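Local atomic coordinates of EF0056 (Enterococcus faecalis, PDB entry 6ORI), a protein that is a surface protein of unknown function that binds calcium, is probably immunoglobulin-like in fold and may take part in biofilm formation. Residues Q47-D52 with V141-K146. Numbering follows the deposited sequence. Where two conformers were deposited one is given.
Sequences QGNTID and VITFEK
Asn49 O takes the backbone N-H of Phe144 at 2.8 Å and lies at the edge of that residue's ring, near its plane, 3.4 Å from Phe144 CD1. The Asn49 side chain turns back: chi1 of 70° sets CG between the backbone N and the carbonyl carbon, and ND2 donates to Phe144 O at 2.9 Å, in the carbonyl plane of Phe144, with that oxygen 13° out of the Asn49 amide plane. Asparagine suits this place because, just before strand 50-59 begins, its side-chain amide gives Phe144 O an N-H that its distant backbone N cannot. The same amide runs alongside Thr143, ND2 to CG2. Ile51 and Ile142 form an antiparallel hydrogen-bonded pair, with Ile51 N to Ile142 O at 3.0 Å and Ile142 N to Ile51 O at 2.9 Å. Strand 50-59 thus joins strand 135-144 in an antiparallel sheet, consistent with an immunoglobulin-like domain, flanked by strands 31-38 and 82-87. On the face of Ile51 and Ile142, both buried, Ile51 CD1 meets the Phe144 ring obliquely, 3.7 Å from CE1; apolar groups suit this side because Leu148 and Ile151 of helix 148-155 pack against it. The partly exposed face of Thr50, Asp52, Val141 and Thr143 mixes small beta-branched with polar residues: Thr50 CG2 packs 3.7 Å from Val141 CG1, while exposed Asp52, its carboxylate able to stay hydrated, sets OD1 3.9 Å from Val141 CG2.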
ATOM      1  N   GLN A  47     -25.534   0.696  -5.181  0.59  6.77           N
ATOM      2  CA  GLN A  47     -26.696   0.915  -6.046  0.59  8.23           C
ATOM      3  C   GLN A  47     -26.356   1.832  -7.221  0.59  7.68           C
ATOM      4  O   GLN A  47     -27.239   2.317  -7.945  0.59  9.45           O
ATOM      5  CB  GLN A  47     -27.871   1.505  -5.268  0.59 10.56           C
ATOM      6  CG  GLN A  47     -28.727   0.482  -4.539  0.59 10.08           C
ATOM      7  CD  GLN A  47     -28.534   0.565  -3.065  0.59 25.79           C
ATOM      8  OE1 GLN A  47     -27.463   0.257  -2.568  0.59 17.76           O
ATOM      9  NE2 GLN A  47     -29.556   1.020  -2.348  0.59 21.86           N
ATOM     10  N   GLY A  48     -25.060   2.068  -7.405  1.00  7.34           N
ATOM     11  CA  GLY A  48     -24.546   2.736  -8.601  1.00  5.95           C
ATOM     12  C   GLY A  48     -23.470   1.897  -9.280  1.00  6.17           C
ATOM     13  O   GLY A  48     -23.195   0.759  -8.872  1.00  7.09           O
ATOM     14  N   ASN A  49     -22.871   2.449 -10.342  1.00  5.35           N
ATOM     15  CA  ASN A  49     -21.927   1.704 -11.169  1.00  7.02           C
ATOM     16  C   ASN A  49     -20.558   2.352 -11.243  1.00  4.81           C
ATOM     17  O   ASN A  49     -19.832   2.178 -12.228  1.00  4.81           O
ATOM     18  CB  ASN A  49     -22.455   1.498 -12.588  1.00  5.64           C
ATOM     19  CG  ASN A  49     -22.485   2.767 -13.388  1.00  6.16           C
ATOM     20  OD1 ASN A  49     -22.770   3.853 -12.878  1.00  7.87           O
ATOM     21  ND2 ASN A  49     -22.178   2.642 -14.655  1.00  6.96           N
ATOM     22  N   THR A  50     -20.198   3.105 -10.218  1.00  5.01           N
ATOM     23  CA  THR A  50     -18.910   3.798 -10.211  1.00  5.94           C
ATOM     24  C   THR A  50     -18.128   3.619  -8.913  1.00  6.28           C
ATOM     25  O   THR A  50     -18.684   3.507  -7.824  1.00  5.86           O
ATOM     26  CB  THR A  50     -19.085   5.315 -10.486  1.00  6.14           C
ATOM     27  OG1 THR A  50     -20.012   5.879  -9.548  1.00  8.41           O
ATOM     28  CG2 THR A  50     -19.562   5.548 -11.898  1.00  8.84           C
ATOM     29  N   ILE A  51     -16.810   3.627  -9.059  1.00  4.75           N
ATOM     30  CA  ILE A  51     -15.914   3.765  -7.908  1.00  6.02           C
ATOM     31  C   ILE A  51     -15.065   5.012  -8.118  1.00  5.25           C
ATOM     32  O   ILE A  51     -14.349   5.112  -9.118  1.00  5.66           O
ATOM     33  CB  ILE A  51     -15.016   2.531  -7.734  1.00  5.52           C
ATOM     34  CG1 ILE A  51     -15.853   1.297  -7.399  1.00  6.13           C
ATOM     35  CG2 ILE A  51     -13.922   2.778  -6.667  1.00  7.23           C
ATOM     36  CD1 ILE A  51     -15.066   0.004  -7.393  1.00  6.75           C
ATOM     37  N   ASP A  52     -15.134   5.950  -7.180  1.00  5.69           N
ATOM     38  CA  ASP A  52     -14.329   7.154  -7.227  1.00  6.70           C
ATOM     39  C   ASP A  52     -12.946   6.858  -6.654  1.00  4.87           C
ATOM     40  O   ASP A  52     -12.818   6.042  -5.720  1.00  5.99           O
ATOM     41  CB  ASP A  52     -14.973   8.283  -6.405  1.00  8.89           C
ATOM     42  CG  ASP A  52     -16.248   8.840  -7.028  1.00 14.96           C
ATOM     43  OD1 ASP A  52     -16.622   8.472  -8.165  1.00 15.28           O
ATOM     44  OD2 ASP A  52     -16.860   9.692  -6.350  1.00 24.30           O
ATOM     45  N   VAL A 141     -12.601   8.019 -11.766  1.00  4.19           N
ATOM     46  CA  VAL A 141     -13.844   7.256 -11.786  1.00  5.03           C
ATOM     47  C   VAL A 141     -13.619   5.981 -12.581  1.00  4.10           C
ATOM     48  O   VAL A 141     -13.190   6.028 -13.736  1.00  4.13           O
ATOM     49  CB  VAL A 141     -15.038   8.043 -12.417  1.00  4.88           C
ATOM     50  CG1 VAL A 141     -16.286   7.186 -12.390  1.00  6.74           C
ATOM     51  CG2 VAL A 141     -15.301   9.335 -11.687  1.00  6.62           C
ATOM     52  N   ILE A 142     -13.873   4.846 -11.941  1.00  4.30           N
ATOM     53  CA  ILE A 142     -14.034   3.573 -12.637  1.00  3.24           C
ATOM     54  C   ILE A 142     -15.513   3.388 -12.898  1.00  4.16           C
ATOM     55  O   ILE A 142     -16.313   3.371 -11.974  1.00  4.56           O
ATOM     56  CB  ILE A 142     -13.536   2.384 -11.809  1.00  4.27           C
ATOM     57  CG1 ILE A 142     -12.061   2.550 -11.377  1.00  5.04           C
ATOM     58  CG2 ILE A 142     -13.708   1.079 -12.618  1.00  4.86           C
ATOM     59  CD1 ILE A 142     -11.620   1.545 -10.307  1.00  6.81           C
ATOM     60  N   THR A 143     -15.880   3.247 -14.159  1.00  4.08           N
ATOM     61  CA  THR A 143     -17.276   3.078 -14.560  1.00  5.46           C
ATOM     62  C   THR A 143     -17.500   1.644 -15.019  1.00  4.24           C
ATOM     63  O   THR A 143     -16.796   1.161 -15.894  1.00  5.70           O
ATOM     64  CB  THR A 143     -17.619   4.045 -15.708  1.00  5.60           C
ATOM     65  OG1 THR A 143     -17.463   5.390 -15.270  1.00  6.67           O
ATOM     66  CG2 THR A 143     -19.054   3.864 -16.178  1.00  7.64           C
ATOM     67  N   PHE A 144     -18.539   1.010 -14.481  1.00  4.14           N
ATOM     68  CA  PHE A 144     -18.846  -0.399 -14.743  1.00  4.66           C
ATOM     69  C   PHE A 144     -20.046  -0.573 -15.661  1.00  5.40           C
ATOM     70  O   PHE A 144     -20.889   0.307 -15.763  1.00  4.95           O
ATOM     71  CB  PHE A 144     -19.093  -1.145 -13.409  1.00  5.13           C
ATOM     72  CG  PHE A 144     -17.863  -1.293 -12.527  1.00  4.14           C
ATOM     73  CD1 PHE A 144     -17.525  -0.306 -11.634  1.00  6.67           C
ATOM     74  CD2 PHE A 144     -17.054  -2.405 -12.614  1.00  5.56           C
ATOM     75  CE1 PHE A 144     -16.382  -0.442 -10.830  1.00  5.14           C
ATOM     76  CE2 PHE A 144     -15.944  -2.550 -11.809  1.00  6.62           C
ATOM     77  CZ  PHE A 144     -15.595  -1.544 -10.927  1.00  5.35           C
ATOM     78  N   GLU A 145     -20.123  -1.740 -16.302  0.53  5.68           N
ATOM     79  CA  GLU A 145     -21.237  -2.097 -17.188  0.53  5.49           C
ATOM     80  C   GLU A 145     -22.543  -2.311 -16.459  0.53  7.53           C
ATOM     81  O   GLU A 145     -23.621  -2.199 -17.055  0.53  7.71           O
ATOM     82  CB  GLU A 145     -20.919  -3.405 -17.908  0.53  3.43           C
ATOM     83  CG  GLU A 145     -19.749  -3.325 -18.850  0.53  5.73           C
ATOM     84  CD  GLU A 145     -19.377  -4.684 -19.419  0.53 13.33           C
ATOM     85  OE1 GLU A 145     -19.649  -5.717 -18.758  0.53 15.49           O
ATOM     86  OE2 GLU A 145     -18.804  -4.721 -20.526  0.53 27.30           O
ATOM     87  N   LYS A 146     -22.432  -2.670 -15.186  1.00  6.64           N
ATOM     88  CA  LYS A 146     -23.578  -2.983 -14.330  1.00  6.62           C
ATOM     89  C   LYS A 146     -23.361  -2.298 -13.008  1.00  7.33           C
ATOM     90  O   LYS A 146     -22.239  -1.933 -12.651  1.00  6.80           O
ATOM     91  CB  LYS A 146     -23.643  -4.491 -14.016  1.00 14.45           C
ATOM     92  CG  LYS A 146     -23.805  -5.412 -15.181  1.00 19.62           C
ATOM     93  CD  LYS A 146     -23.683  -6.868 -14.688  1.00 19.81           C
ATOM     94  CE  LYS A 146     -23.749  -7.869 -15.829  1.00 34.56           C
ATOM     95  NZ  LYS A 146     -25.090  -7.890 -16.470  1.00 54.75           N
TER